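Local atomic coordinates of protein BA42 (Bizionia argentinensis, PDB entry 4OA3), a protein that is of unknown function but binds calcium ions and consists essentially of a single stand-alone TPM domain, a family that includes putative phosphatases. Residues 32-37 with 116-121; 53-58 with 65-70; 42-47 with 76-81; 15-20 with 109-114. All coordinates share one frame; numbering follows the deposited sequence. Where two conformers were deposited one is given.

Contact 1: 32-37 with 116-121; sequences IRVHLE and DGIEKA
Ile32, near the start of strand 31-37, and Ile118, midway along helix 110-128, bring their CA atoms to 7.5 Å. At the segments the helix axis lies 10.1 Å from the strand axis, and the two run in nearly opposite directions, 153° apart. This is the helix-on-sheet layer of the TPM domain, an alpha/beta fold in which helices 110-128 and 11-24 pack on one face of a mixed sheet. Ile32 and Val34 turn that way from the strand, whereas Arg33 and His35 between and beyond them belong to the other face.

No hydrogen bond joins the segments; methyl and methylene groups do the work. Ile32 places its two branches differently. CG1 lies anti to the carbonyl carbon (chi1 -60°), which sends CD1 out to meet Ala121 CB at 4.2 Å and to rest 4.1 Å from Ile118 O. The shorter branch ends in CG2, 4.3 Å from Ile118 CG1. One step along the same face, Val34 CG2 touches Ile118 CD1 at 4.0 Å, the two side chains crossing at about a right angle. Ile118 thus sits over both strand residues, and its remaining surroundings include Ile68 of the neighbouring strand and Ile17, Ile21 and Ala24 of helix 11-24. Ile32 N also donates to Glu25 OE2, tying the strand's start to a calcium ligand.

On the opposite face, His35 NE2 donates to Glu37 OE1 at 2.7 Å, an almost straight bond (169°) that stays in the imidazole plane but reaches the oxygen from well above the carboxylate plane.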
loop_
_atom_site.group_PDB
_atom_site.type_symbol
_atom_site.label_atom_id
_atom_site.label_comp_id
_atom_site.label_asym_id
_atom_site.label_seq_id
_atom_site.Cartn_x
_atom_site.Cartn_y
_atom_site.Cartn_z
ATOM N N ILE A 32 -5.261 1.127 3.052
ATOM C CA ILE A 32 -4.120 0.556 2.337
ATOM C C ILE A 32 -4.469 -0.731 1.636
ATOM O O ILE A 32 -5.094 -1.591 2.220
ATOM C CB ILE A 32 -2.938 0.299 3.324
ATOM C CG1 ILE A 32 -2.490 1.595 3.985
ATOM C CG2 ILE A 32 -1.770 -0.404 2.601
ATOM C CD1 ILE A 32 -1.741 1.394 5.249
ATOM N N ARG A 33 -4.046 -0.884 0.356
ATOM C CA ARG A 33 -4.110 -2.168 -0.334
ATOM C C ARG A 33 -2.816 -2.450 -1.047
ATOM O O ARG A 33 -2.055 -1.527 -1.388
ATOM C CB ARG A 33 -5.237 -2.262 -1.371
ATOM C CG ARG A 33 -6.608 -2.121 -0.732
ATOM C CD ARG A 33 -7.743 -2.525 -1.648
ATOM N NE ARG A 33 -7.681 -3.962 -1.909
ATOM C CZ ARG A 33 -8.396 -4.582 -2.829
ATOM N NH1 ARG A 33 -9.231 -3.900 -3.597
ATOM N NH2 ARG A 33 -8.270 -5.885 -3.000
ATOM N N VAL A 34 -2.552 -3.726 -1.249
ATOM C CA VAL A 34 -1.442 -4.241 -2.028
ATOM C C VAL A 34 -2.008 -4.874 -3.283
ATOM O O VAL A 34 -3.017 -5.591 -3.217
ATOM C CB VAL A 34 -0.643 -5.280 -1.229
ATOM C CG1 VAL A 34 0.429 -5.975 -2.067
ATOM C CG2 VAL A 34 -0.004 -4.647 -0.002
ATOM N N HIS A 35 -1.333 -4.629 -4.425
ATOM C CA HIS A 35 -1.658 -5.310 -5.678
ATOM C C HIS A 35 -0.376 -5.929 -6.190
ATOM O O HIS A 35 0.653 -5.246 -6.276
ATOM C CB HIS A 35 -2.203 -4.381 -6.745
ATOM C CG HIS A 35 -2.381 -5.031 -8.096
ATOM N ND1 HIS A 35 -3.553 -5.694 -8.440
ATOM C CD2 HIS A 35 -1.551 -5.038 -9.167
ATOM C CE1 HIS A 35 -3.397 -6.044 -9.717
ATOM N NE2 HIS A 35 -2.226 -5.687 -10.177
ATOM N N LEU A 36 -0.439 -7.208 -6.527
ATOM C CA LEU A 36 0.692 -7.925 -7.084
ATOM C C LEU A 36 0.389 -8.351 -8.517
ATOM O O LEU A 36 -0.693 -8.854 -8.803
ATOM C CB LEU A 36 0.975 -9.186 -6.269
ATOM C CG LEU A 36 1.178 -8.983 -4.727
ATOM C CD1 LEU A 36 1.466 -10.310 -4.032
ATOM C CD2 LEU A 36 2.305 -8.020 -4.424
ATOM N N GLU A 37 1.388 -8.206 -9.392
ATOM C CA GLU A 37 1.300 -8.762 -10.740
ATOM C C GLU A 37 2.707 -9.075 -11.217
ATOM O O GLU A 37 3.689 -8.623 -10.631
ATOM C CB GLU A 37 0.491 -7.906 -11.707
ATOM C CG GLU A 37 1.079 -6.550 -12.043
ATOM C CD GLU A 37 0.109 -5.660 -12.807
ATOM O OE1 GLU A 37 -1.127 -5.844 -12.679
ATOM O OE2 GLU A 37 0.588 -4.708 -13.466
ATOM N N ASP A 116 6.571 -4.418 6.507
ATOM C CA ASP A 116 7.270 -3.225 6.999
ATOM C C ASP A 116 6.837 -1.945 6.322
ATOM O O ASP A 116 6.689 -0.902 6.977
ATOM C CB ASP A 116 8.782 -3.390 6.847
ATOM C CG ASP A 116 9.396 -4.415 7.776
ATOM O OD1 ASP A 116 8.662 -4.956 8.666
ATOM O OD2 ASP A 116 10.595 -4.686 7.629
ATOM N N GLY A 117 6.569 -2.016 5.017
ATOM C CA GLY A 117 6.061 -0.873 4.295
ATOM C C GLY A 117 4.679 -0.486 4.757
ATOM O O GLY A 117 4.383 0.690 4.906
ATOM N N ILE A 118 3.802 -1.488 4.975
ATOM C CA ILE A 118 2.451 -1.217 5.432
ATOM C C ILE A 118 2.504 -0.529 6.798
ATOM O O ILE A 118 1.782 0.450 7.039
ATOM C CB ILE A 118 1.629 -2.523 5.447
ATOM C CG1 ILE A 118 1.327 -2.992 3.991
ATOM C CG2 ILE A 118 0.335 -2.367 6.294
ATOM C CD1 ILE A 118 0.964 -4.418 3.870
ATOM N N GLU A 119 3.328 -1.040 7.697
ATOM C CA GLU A 119 3.439 -0.431 9.020
ATOM C C GLU A 119 3.921 1.028 8.929
ATOM O O GLU A 119 3.345 1.926 9.546
ATOM C CB GLU A 119 4.389 -1.238 9.900
ATOM C CG GLU A 119 4.551 -0.671 11.303
ATOM C CD GLU A 119 5.498 -1.434 12.208
ATOM O OE1 GLU A 119 6.551 -1.904 11.716
ATOM O OE2 GLU A 119 5.220 -1.497 13.426
ATOM N N LYS A 120 4.926 1.264 8.116
ATOM C CA LYS A 120 5.466 2.615 7.933
ATOM C C LYS A 120 4.426 3.544 7.312
ATOM O O LYS A 120 4.297 4.713 7.691
ATOM C CB LYS A 120 6.731 2.573 7.071
ATOM C CG LYS A 120 7.926 2.096 7.859
ATOM C CD LYS A 120 8.618 3.245 8.617
ATOM C CE LYS A 120 9.686 2.767 9.583
ATOM N NZ LYS A 120 10.872 2.200 8.888
ATOM N N ALA A 121 3.676 3.028 6.317
ATOM C CA ALA A 121 2.645 3.811 5.672
ATOM C C ALA A 121 1.535 4.219 6.646
ATOM O O ALA A 121 1.027 5.333 6.581
ATOM C CB ALA A 121 2.077 3.045 4.474
#

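Contact 2: 53-58 with 65-70; sequences HNLKMD and GVLIYV
Met57 reaches across to the start of strand 65-71 and fills the tight end of this contact. Its CG stands anti to the carbonyl carbon, and the bend at chi3 (64°) curls the terminal methyl onto the strand backbone, where CE comes within 3.2 Å of Val66 O. That methyl also rests 3.9 Å from Leu67 CB. The sulfur takes the next place along, with SD 3.9 Å from Leu67 CD1; the two side chains cross at about a right angle. Met57 also touches Arg33 and Leu139, the latter a calcium ligand.

The segments belong to the beta-alpha-beta unit made of strand 31-37, helix 44-54 and strand 65-71, at the point where the chain leaves the helix and heads back to the sheet. Lys56, with positive phi, closes the helix in a Schellman motif, and its N donates to His53 O at 2.9 Å.

Packing is looser around Leu55, which is partly exposed: its CD1 meets Leu67 CD1 at 4.3 Å. At the other end, Gly65 offers no side chain, and the gap between the backbones is spanned by a water rather than a direct bond. This water donates to Met57 O at 2.7 Å and accepts from Gly65 N at 2.9 Å. Next to it, the exposed Asp58 turns away from the strand.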
loop_
_atom_site.group_PDB
_atom_site.type_symbol
_atom_site.label_atom_id
_atom_site.label_comp_id
_atom_site.label_asym_id
_atom_site.label_seq_id
_atom_site.Cartn_x
_atom_site.Cartn_y
_atom_site.Cartn_z
ATOM N N HIS A 53 -7.658 2.856 -9.850
ATOM C CA HIS A 53 -8.966 3.122 -10.400
ATOM C C HIS A 53 -9.806 1.872 -10.556
ATOM O O HIS A 53 -10.970 1.842 -10.155
ATOM C CB HIS A 53 -8.841 3.794 -11.769
ATOM C CG HIS A 53 -10.151 4.002 -12.444
ATOM N ND1 HIS A 53 -11.022 4.984 -12.011
ATOM C CD2 HIS A 53 -10.723 3.326 -13.469
ATOM C CE1 HIS A 53 -12.074 4.901 -12.815
ATOM N NE2 HIS A 53 -11.949 3.902 -13.682
ATOM N N ASN A 54 -9.212 0.845 -11.099
ATOM C CA ASN A 54 -9.951 -0.370 -11.345
ATOM C C ASN A 54 -10.334 -1.126 -10.054
ATOM O O ASN A 54 -11.333 -1.841 -10.061
ATOM C CB ASN A 54 -9.233 -1.210 -12.380
ATOM C CG ASN A 54 -9.511 -0.657 -13.752
ATOM O OD1 ASN A 54 -10.499 -1.061 -14.370
ATOM N ND2 ASN A 54 -8.777 0.375 -14.193
ATOM N N LEU A 55 -9.597 -0.895 -8.936
ATOM C CA LEU A 55 -9.921 -1.385 -7.601
ATOM C C LEU A 55 -10.852 -0.427 -6.863
ATOM O O LEU A 55 -11.255 -0.734 -5.736
ATOM C CB LEU A 55 -8.634 -1.612 -6.788
ATOM C CG LEU A 55 -7.706 -2.679 -7.329
ATOM C CD1 LEU A 55 -6.509 -2.796 -6.465
ATOM C CD2 LEU A 55 -8.382 -4.021 -7.493
ATOM N N LYS A 56 -11.294 0.680 -7.496
ATOM C CA LYS A 56 -12.224 1.641 -6.899
ATOM C C LYS A 56 -11.673 2.104 -5.537
ATOM O O LYS A 56 -12.426 2.325 -4.572
ATOM C CB LYS A 56 -13.643 1.044 -6.799
ATOM C CG LYS A 56 -14.270 0.814 -8.161
ATOM C CD LYS A 56 -15.764 0.610 -8.073
ATOM C CE LYS A 56 -16.312 0.184 -9.406
ATOM N NZ LYS A 56 -17.736 -0.246 -9.314
ATOM N N MET A 57 -10.360 2.352 -5.481
ATOM C CA MET A 57 -9.711 2.803 -4.258
ATOM C C MET A 57 -9.950 4.274 -3.981
ATOM O O MET A 57 -9.596 4.762 -2.924
ATOM C CB MET A 57 -8.245 2.451 -4.287
ATOM C CG MET A 57 -8.043 0.978 -4.187
ATOM S SD MET A 57 -6.300 0.464 -4.203
ATOM C CE MET A 57 -5.742 1.251 -2.645
ATOM N N ASP A 58 -10.603 4.961 -4.917
ATOM C CA ASP A 58 -11.020 6.341 -4.732
ATOM C C ASP A 58 -12.256 6.442 -3.834
ATOM O O ASP A 58 -12.645 7.567 -3.485
ATOM C CB ASP A 58 -11.262 7.023 -6.089
ATOM C CG ASP A 58 -12.172 6.322 -7.082
ATOM O OD1 ASP A 58 -12.272 5.060 -7.026
ATOM O OD2 ASP A 58 -12.655 6.998 -8.012
ATOM N N GLY A 65 -6.897 6.741 0.243
ATOM C CA GLY A 65 -6.469 5.381 -0.055
ATOM C C GLY A 65 -5.085 5.416 -0.658
ATOM O O GLY A 65 -4.702 6.390 -1.325
ATOM N N VAL A 66 -4.297 4.379 -0.413
ATOM C CA VAL A 66 -2.970 4.247 -0.995
ATOM C C VAL A 66 -2.813 2.810 -1.453
ATOM O O VAL A 66 -3.214 1.888 -0.742
ATOM C CB VAL A 66 -1.808 4.698 -0.064
ATOM C CG1 VAL A 66 -1.811 3.931 1.251
ATOM C CG2 VAL A 66 -0.450 4.564 -0.758
ATOM N N LEU A 67 -2.280 2.639 -2.672
ATOM C CA LEU A 67 -1.976 1.358 -3.263
ATOM C C LEU A 67 -0.470 1.157 -3.249
ATOM O O LEU A 67 0.281 2.021 -3.717
ATOM C CB LEU A 67 -2.450 1.313 -4.733
ATOM C CG LEU A 67 -2.128 0.032 -5.494
ATOM C CD1 LEU A 67 -2.818 -1.175 -4.883
ATOM C CD2 LEU A 67 -2.541 0.169 -6.953
ATOM N N ILE A 68 -0.030 0.016 -2.730
ATOM C CA ILE A 68 1.316 -0.492 -2.867
ATOM C C ILE A 68 1.260 -1.493 -4.019
ATOM O O ILE A 68 0.750 -2.599 -3.890
ATOM C CB ILE A 68 1.847 -1.136 -1.596
ATOM C CG1 ILE A 68 1.854 -0.112 -0.471
ATOM C CG2 ILE A 68 3.263 -1.722 -1.833
ATOM C CD1 ILE A 68 2.206 -0.736 0.932
ATOM N N TYR A 69 1.721 -1.041 -5.166
ATOM C CA TYR A 69 1.732 -1.823 -6.395
ATOM C C TYR A 69 3.083 -2.501 -6.578
ATOM O O TYR A 69 4.106 -1.814 -6.520
ATOM C CB TYR A 69 1.442 -0.878 -7.571
ATOM C CG TYR A 69 1.695 -1.494 -8.913
ATOM C CD1 TYR A 69 2.955 -1.445 -9.490
ATOM C CD2 TYR A 69 0.700 -2.185 -9.580
ATOM C CE1 TYR A 69 3.225 -2.086 -10.686
ATOM C CE2 TYR A 69 0.939 -2.756 -10.821
ATOM C CZ TYR A 69 2.235 -2.802 -11.311
ATOM O OH TYR A 69 2.579 -3.347 -12.527
ATOM N N VAL A 70 3.091 -3.791 -6.785
ATOM C CA VAL A 70 4.315 -4.541 -6.989
ATOM C C VAL A 70 4.305 -5.338 -8.282
ATOM O O VAL A 70 3.369 -6.077 -8.539
ATOM C CB VAL A 70 4.612 -5.472 -5.807
ATOM C CG1 VAL A 70 5.994 -6.108 -5.943
ATOM C CG2 VAL A 70 4.483 -4.736 -4.474
HETATM O O HOH W 1 -9.040 7.119 -1.729
#

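Contact 3: 42-47 with 76-81; sequences IDVFDR and TFVIYG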
loop_
_atom_site.group_PDB
_atom_site.type_symbol
_atom_site.label_atom_id
_atom_site.label_comp_id
_atom_site.label_asym_id
_atom_site.label_seq_id
_atom_site.Cartn_x
_atom_site.Cartn_y
_atom_site.Cartn_z
ATOM N N ILE A 42 5.835 0.290 -19.047
ATOM C CA ILE A 42 7.036 1.117 -18.998
ATOM C C ILE A 42 6.834 2.278 -18.042
ATOM O O ILE A 42 7.777 2.595 -17.274
ATOM C CB ILE A 42 7.432 1.563 -20.425
ATOM C CG1 ILE A 42 7.818 0.363 -21.301
ATOM C CG2 ILE A 42 8.550 2.628 -20.403
ATOM C CD1 ILE A 42 9.010 -0.385 -20.939
ATOM N N ASP A 43 5.676 2.930 -18.077
ATOM C CA ASP A 43 5.367 3.980 -17.103
ATOM C C ASP A 43 4.636 3.275 -15.931
ATOM O O ASP A 43 3.414 3.088 -15.973
ATOM C CB ASP A 43 4.553 5.084 -17.713
ATOM C CG ASP A 43 4.428 6.273 -16.779
ATOM O OD1 ASP A 43 4.564 6.078 -15.554
ATOM O OD2 ASP A 43 4.268 7.399 -17.281
ATOM N N VAL A 44 5.391 2.857 -14.906
ATOM C CA VAL A 44 4.820 2.134 -13.765
ATOM C C VAL A 44 3.804 2.963 -12.996
ATOM O O VAL A 44 2.846 2.393 -12.487
ATOM C CB VAL A 44 5.903 1.533 -12.833
ATOM C CG1 VAL A 44 6.767 0.520 -13.586
ATOM C CG2 VAL A 44 6.773 2.630 -12.201
ATOM N N PHE A 45 3.999 4.294 -12.893
ATOM C CA PHE A 45 3.059 5.169 -12.198
ATOM C C PHE A 45 1.686 5.113 -12.866
ATOM O O PHE A 45 0.686 4.933 -12.170
ATOM C CB PHE A 45 3.587 6.604 -12.194
ATOM C CG PHE A 45 2.752 7.592 -11.423
ATOM C CD1 PHE A 45 1.785 8.354 -12.059
ATOM C CD2 PHE A 45 2.925 7.745 -10.061
ATOM C CE1 PHE A 45 1.046 9.302 -11.348
ATOM C CE2 PHE A 45 2.199 8.700 -9.353
ATOM C CZ PHE A 45 1.257 9.458 -10.001
ATOM N N ASP A 46 1.623 5.222 -14.218
ATOM C CA ASP A 46 0.378 5.141 -14.946
ATOM C C ASP A 46 -0.287 3.775 -14.716
ATOM O O ASP A 46 -1.506 3.712 -14.576
ATOM C CB ASP A 46 0.542 5.391 -16.471
ATOM C CG ASP A 46 0.528 6.858 -16.867
ATOM O OD1 ASP A 46 0.774 7.710 -15.994
ATOM O OD2 ASP A 46 0.275 7.147 -18.058
ATOM N N ARG A 47 0.491 2.694 -14.691
ATOM C CA ARG A 47 -0.110 1.392 -14.453
ATOM C C ARG A 47 -0.702 1.350 -13.036
ATOM O O ARG A 47 -1.825 0.873 -12.842
ATOM C CB ARG A 47 0.906 0.254 -14.656
ATOM C CG ARG A 47 0.395 -1.140 -14.273
ATOM C CD ARG A 47 -0.871 -1.539 -14.996
ATOM N NE ARG A 47 -1.310 -2.882 -14.603
ATOM C CZ ARG A 47 -2.515 -3.389 -14.861
ATOM N NH1 ARG A 47 -3.412 -2.685 -15.545
ATOM N NH2 ARG A 47 -2.842 -4.594 -14.416
ATOM N N THR A 76 10.099 -4.399 -8.461
ATOM C CA THR A 76 9.912 -2.962 -8.512
ATOM C C THR A 76 8.524 -2.722 -7.971
ATOM O O THR A 76 7.672 -3.626 -8.019
ATOM C CB THR A 76 10.076 -2.403 -9.930
ATOM O OG1 THR A 76 9.137 -3.000 -10.825
ATOM C CG2 THR A 76 11.493 -2.583 -10.459
ATOM N N PHE A 77 8.295 -1.497 -7.495
ATOM C CA PHE A 77 7.025 -1.138 -6.893
ATOM C C PHE A 77 6.788 0.326 -6.956
ATOM O O PHE A 77 7.710 1.129 -7.172
ATOM C CB PHE A 77 6.966 -1.653 -5.438
ATOM C CG PHE A 77 7.994 -1.057 -4.520
ATOM C CD1 PHE A 77 9.234 -1.661 -4.361
ATOM C CD2 PHE A 77 7.708 0.071 -3.775
ATOM C CE1 PHE A 77 10.179 -1.117 -3.502
ATOM C CE2 PHE A 77 8.667 0.625 -2.929
ATOM C CZ PHE A 77 9.879 0.007 -2.781
ATOM N N VAL A 78 5.542 0.704 -6.738
ATOM C CA VAL A 78 5.078 2.057 -6.703
ATOM C C VAL A 78 4.153 2.211 -5.522
ATOM O O VAL A 78 3.332 1.332 -5.288
ATOM C CB VAL A 78 4.281 2.406 -8.021
ATOM C CG1 VAL A 78 3.522 3.747 -7.926
ATOM C CG2 VAL A 78 5.216 2.427 -9.198
ATOM N N ILE A 79 4.264 3.326 -4.823
ATOM C CA ILE A 79 3.338 3.699 -3.784
ATOM C C ILE A 79 2.538 4.812 -4.412
ATOM O O ILE A 79 3.104 5.848 -4.818
ATOM C CB ILE A 79 4.055 4.151 -2.516
ATOM C CG1 ILE A 79 4.898 3.006 -1.925
ATOM C CG2 ILE A 79 3.035 4.650 -1.503
ATOM C CD1 ILE A 79 6.075 3.530 -1.059
ATOM N N TYR A 80 1.239 4.569 -4.590
ATOM C CA TYR A 80 0.339 5.524 -5.215
ATOM C C TYR A 80 -0.741 5.905 -4.237
ATOM O O TYR A 80 -1.577 5.077 -3.884
ATOM C CB TYR A 80 -0.264 4.889 -6.483
ATOM C CG TYR A 80 -1.176 5.809 -7.257
ATOM C CD1 TYR A 80 -2.506 5.973 -6.894
ATOM C CD2 TYR A 80 -0.691 6.569 -8.318
ATOM C CE1 TYR A 80 -3.295 6.955 -7.477
ATOM C CE2 TYR A 80 -1.500 7.489 -8.973
ATOM C CZ TYR A 80 -2.807 7.679 -8.552
ATOM O OH TYR A 80 -3.620 8.609 -9.162
ATOM N N GLY A 81 -0.728 7.150 -3.806
ATOM C CA GLY A 81 -1.726 7.693 -2.913
ATOM C C GLY A 81 -2.732 8.543 -3.676
ATOM O O GLY A 81 -2.410 9.132 -4.717
#
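Glu37 OE1, which His35 also grips, takes a salt bridge from Arg47 NH2, which pins the first turn of helix 44-54 to the sheet it packs on. The two segments meet nearby, with Phe45 and Val78 the closest in backbone, their CA atoms 6.6 Å apart. At the helix start Asp43 is the N-cap: its OD1 accepts a weak bond from Asp46 N at 3.3 Å, and its negative charge would probably suit the positive end of the helix dipole.

The main side-chain contact is aromatic. Phe45 has CG anti to its N (chi1 -176°), which carries the ring along the helix surface to Tyr80. The ring planes lie at 55° with centroids 5.2 Å apart, an oblique pairing. Tyr80 CD2 sits over one face of the Phe45 ring, 3.7 Å above its plane and toward the rim, while Phe45 CZ approaches Tyr80 CE2 at 3.5 Å. Cutting Tyr80 back to an alanine would probably leave that face of the Phe45 ring without its neighbour and the ring freer to turn, and would open a gap beside Phe52, the ring Tyr80 also meets.

Two residues before Tyr80 on the strand, Val78 CG2 is met by Val44 CG2 at 3.4 Å, though Val44 adopts two conformations and that closeness is doubtful. These pairs seat a helix N-terminus on the antiparallel edge strand of an alpha/beta sheet, in the layer opposite helix 110-128.

Contact 4: 15-20 with 109-114; sequences KAIVDA and NFKQGL
Ile17 CD1 of helix 11-24 meets Leu114 CD1 of helix 110-128 at 3.7 Å, and Ile17 CG1 comes within 4.1 Å of Leu114 CB, the longer isoleucine branch slanting across the leucine. Leu114 CD1 also rests over one face of the Phe110 ring, a turn earlier on its own helix, and the leucine continues down to Ile68 and Val70 of the sheet.

A second kind of contact uses the aliphatic part of a lysine. Lys111 is bent at both chi2 (-129°) and chi3, which folds its methylenes against the neighbouring helix: CD touches Ala16 CB at 4.0 Å and CG lies 4.2 Å from Ile17 CG1.

The helices are the parallel pair on one face of the TPM domain's alpha/beta sheet; over residues 15-20 and 110-114 their axes approach to 9.6 Å and run only 5° from parallel. Ile17 and Leu114 form the inner side of the seam, with Ala16 and Lys111 toward its partly exposed outer side.

No polar bond crosses between the segments; those of Lys111 and Lys15 are made within their own helices. Lys111 NZ donates to Gln112 OE1 at 2.8 Å (C=O...N angle 146°), and because Gln112 NE2 donates to Asp116 OD1 the amide is held from both ends. A serine in place of Lys111 lacks the chain beyond CB and would probably leave Ala16 CB without the CD it rests on and Gln112 OE1 without this donor. Lys15 NZ makes a salt bridge to Asp19 OD2 at 2.7 Å, using the oxygen's syn lone pair.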
loop_
_atom_site.group_PDB
_atom_site.type_symbol
_atom_site.label_atom_id
_atom_site.label_comp_id
_atom_site.label_asym_id
_atom_site.label_seq_id
_atom_site.Cartn_x
_atom_site.Cartn_y
_atom_site.Cartn_z
ATOM N N LYS A 15 -1.515 -13.979 4.921
ATOM C CA LYS A 15 -2.205 -13.702 6.160
ATOM C C LYS A 15 -1.473 -12.618 6.968
ATOM O O LYS A 15 -2.121 -11.737 7.529
ATOM C CB LYS A 15 -2.351 -14.992 6.983
ATOM C CG LYS A 15 -2.879 -14.780 8.399
ATOM C CD LYS A 15 -2.703 -16.047 9.239
ATOM C CE LYS A 15 -3.070 -15.959 10.718
ATOM N NZ LYS A 15 -3.279 -14.580 11.239
ATOM N N ALA A 16 -0.154 -12.664 6.998
ATOM C CA ALA A 16 0.646 -11.687 7.730
ATOM C C ALA A 16 0.483 -10.294 7.126
ATOM O O ALA A 16 0.409 -9.289 7.843
ATOM C CB ALA A 16 2.111 -12.095 7.723
ATOM N N ILE A 17 0.382 -10.233 5.797
ATOM C CA ILE A 17 0.205 -8.958 5.110
ATOM C C ILE A 17 -1.150 -8.363 5.371
ATOM O O ILE A 17 -1.261 -7.177 5.679
ATOM C CB ILE A 17 0.531 -9.117 3.625
ATOM C CG1 ILE A 17 2.054 -9.440 3.441
ATOM C CG2 ILE A 17 0.164 -7.866 2.847
ATOM C CD1 ILE A 17 2.378 -10.038 2.124
ATOM N N VAL A 18 -2.201 -9.179 5.262
ATOM C CA VAL A 18 -3.553 -8.691 5.516
ATOM C C VAL A 18 -3.685 -8.244 6.981
ATOM O O VAL A 18 -4.344 -7.248 7.267
ATOM C CB VAL A 18 -4.584 -9.788 5.123
ATOM C CG1 VAL A 18 -5.992 -9.405 5.560
ATOM C CG2 VAL A 18 -4.557 -10.032 3.619
ATOM N N ASP A 19 -3.052 -8.976 7.904
ATOM C CA ASP A 19 -3.057 -8.621 9.335
ATOM C C ASP A 19 -2.308 -7.277 9.554
ATOM O O ASP A 19 -2.770 -6.438 10.339
ATOM C CB ASP A 19 -2.347 -9.693 10.187
ATOM C CG ASP A 19 -3.098 -11.006 10.336
ATOM O OD1 ASP A 19 -4.270 -11.062 9.948
ATOM O OD2 ASP A 19 -2.478 -11.994 10.788
ATOM N N ALA A 20 -1.235 -7.033 8.784
ATOM C CA ALA A 20 -0.481 -5.771 8.872
ATOM C C ALA A 20 -1.336 -4.588 8.404
ATOM O O ALA A 20 -1.337 -3.522 9.004
ATOM C CB ALA A 20 0.794 -5.853 8.052
ATOM N N ASN A 109 13.417 -10.727 1.124
ATOM C CA ASN A 109 12.392 -10.878 2.157
ATOM C C ASN A 109 11.140 -10.179 1.670
ATOM O O ASN A 109 10.816 -9.081 2.091
ATOM C CB ASN A 109 12.872 -10.277 3.463
ATOM C CG ASN A 109 14.101 -10.916 4.033
ATOM O OD1 ASN A 109 14.375 -12.097 3.793
ATOM N ND2 ASN A 109 14.853 -10.144 4.818
ATOM N N PHE A 110 10.456 -10.821 0.722
ATOM C CA PHE A 110 9.295 -10.241 0.070
ATOM C C PHE A 110 8.138 -9.943 1.028
ATOM O O PHE A 110 7.669 -8.809 1.087
ATOM C CB PHE A 110 8.871 -11.177 -1.067
ATOM C CG PHE A 110 7.803 -10.624 -1.970
ATOM C CD1 PHE A 110 8.076 -9.565 -2.824
ATOM C CD2 PHE A 110 6.571 -11.246 -2.072
ATOM C CE1 PHE A 110 7.089 -9.068 -3.677
ATOM C CE2 PHE A 110 5.598 -10.767 -2.953
ATOM C CZ PHE A 110 5.850 -9.658 -3.712
ATOM N N LYS A 111 7.719 -10.928 1.807
ATOM C CA LYS A 111 6.667 -10.721 2.805
ATOM C C LYS A 111 7.054 -9.613 3.772
ATOM O O LYS A 111 6.288 -8.678 4.005
ATOM C CB LYS A 111 6.347 -12.022 3.577
ATOM C CG LYS A 111 5.286 -11.869 4.676
ATOM C CD LYS A 111 5.710 -12.432 6.023
ATOM C CE LYS A 111 6.664 -11.547 6.768
ATOM N NZ LYS A 111 7.079 -12.170 8.051
ATOM N N GLN A 112 8.275 -9.678 4.325
ATOM C CA GLN A 112 8.668 -8.682 5.307
ATOM C C GLN A 112 8.726 -7.264 4.753
ATOM O O GLN A 112 8.414 -6.306 5.464
ATOM C CB GLN A 112 10.020 -9.046 5.964
ATOM C CG GLN A 112 10.197 -8.384 7.318
ATOM C CD GLN A 112 9.137 -8.825 8.307
ATOM O OE1 GLN A 112 8.901 -10.025 8.497
ATOM N NE2 GLN A 112 8.451 -7.880 8.925
ATOM N N GLY A 113 9.107 -7.120 3.506
ATOM C CA GLY A 113 9.101 -5.808 2.881
ATOM C C GLY A 113 7.708 -5.218 2.842
ATOM O O GLY A 113 7.499 -4.042 3.129
ATOM N N LEU A 114 6.722 -6.058 2.470
ATOM C CA LEU A 114 5.360 -5.537 2.422
ATOM C C LEU A 114 4.853 -5.234 3.814
ATOM O O LEU A 114 4.242 -4.194 4.021
ATOM C CB LEU A 114 4.456 -6.542 1.734
ATOM C CG LEU A 114 4.725 -6.669 0.223
ATOM C CD1 LEU A 114 3.925 -7.803 -0.384
ATOM C CD2 LEU A 114 4.394 -5.341 -0.504
#

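The sheet divides the four contacts. Contacts 1 and 4, centres about 8 Å apart, share helix 110-128 and lie on one face; contacts 2 and 3, centres about 11 Å apart, share helix 44-54 on the other. Contacts 3 and 4 are farthest apart, centres about 19 Å. Contacts 1 and 2 join directly: strands 31-37 and 65-71 are neighbours, and Glu37 OE2 and Tyr69 OH are 2.6 Å apart. Along the chain, contacts 1 and 4 alternate their segments, while both segments of contacts 2 and 3 lie between 32-37 and 109-114, those of contact 2 between the two of contact 3. Early and late helices thus close one compact domain, with calcium ligands near contacts 1 and 2.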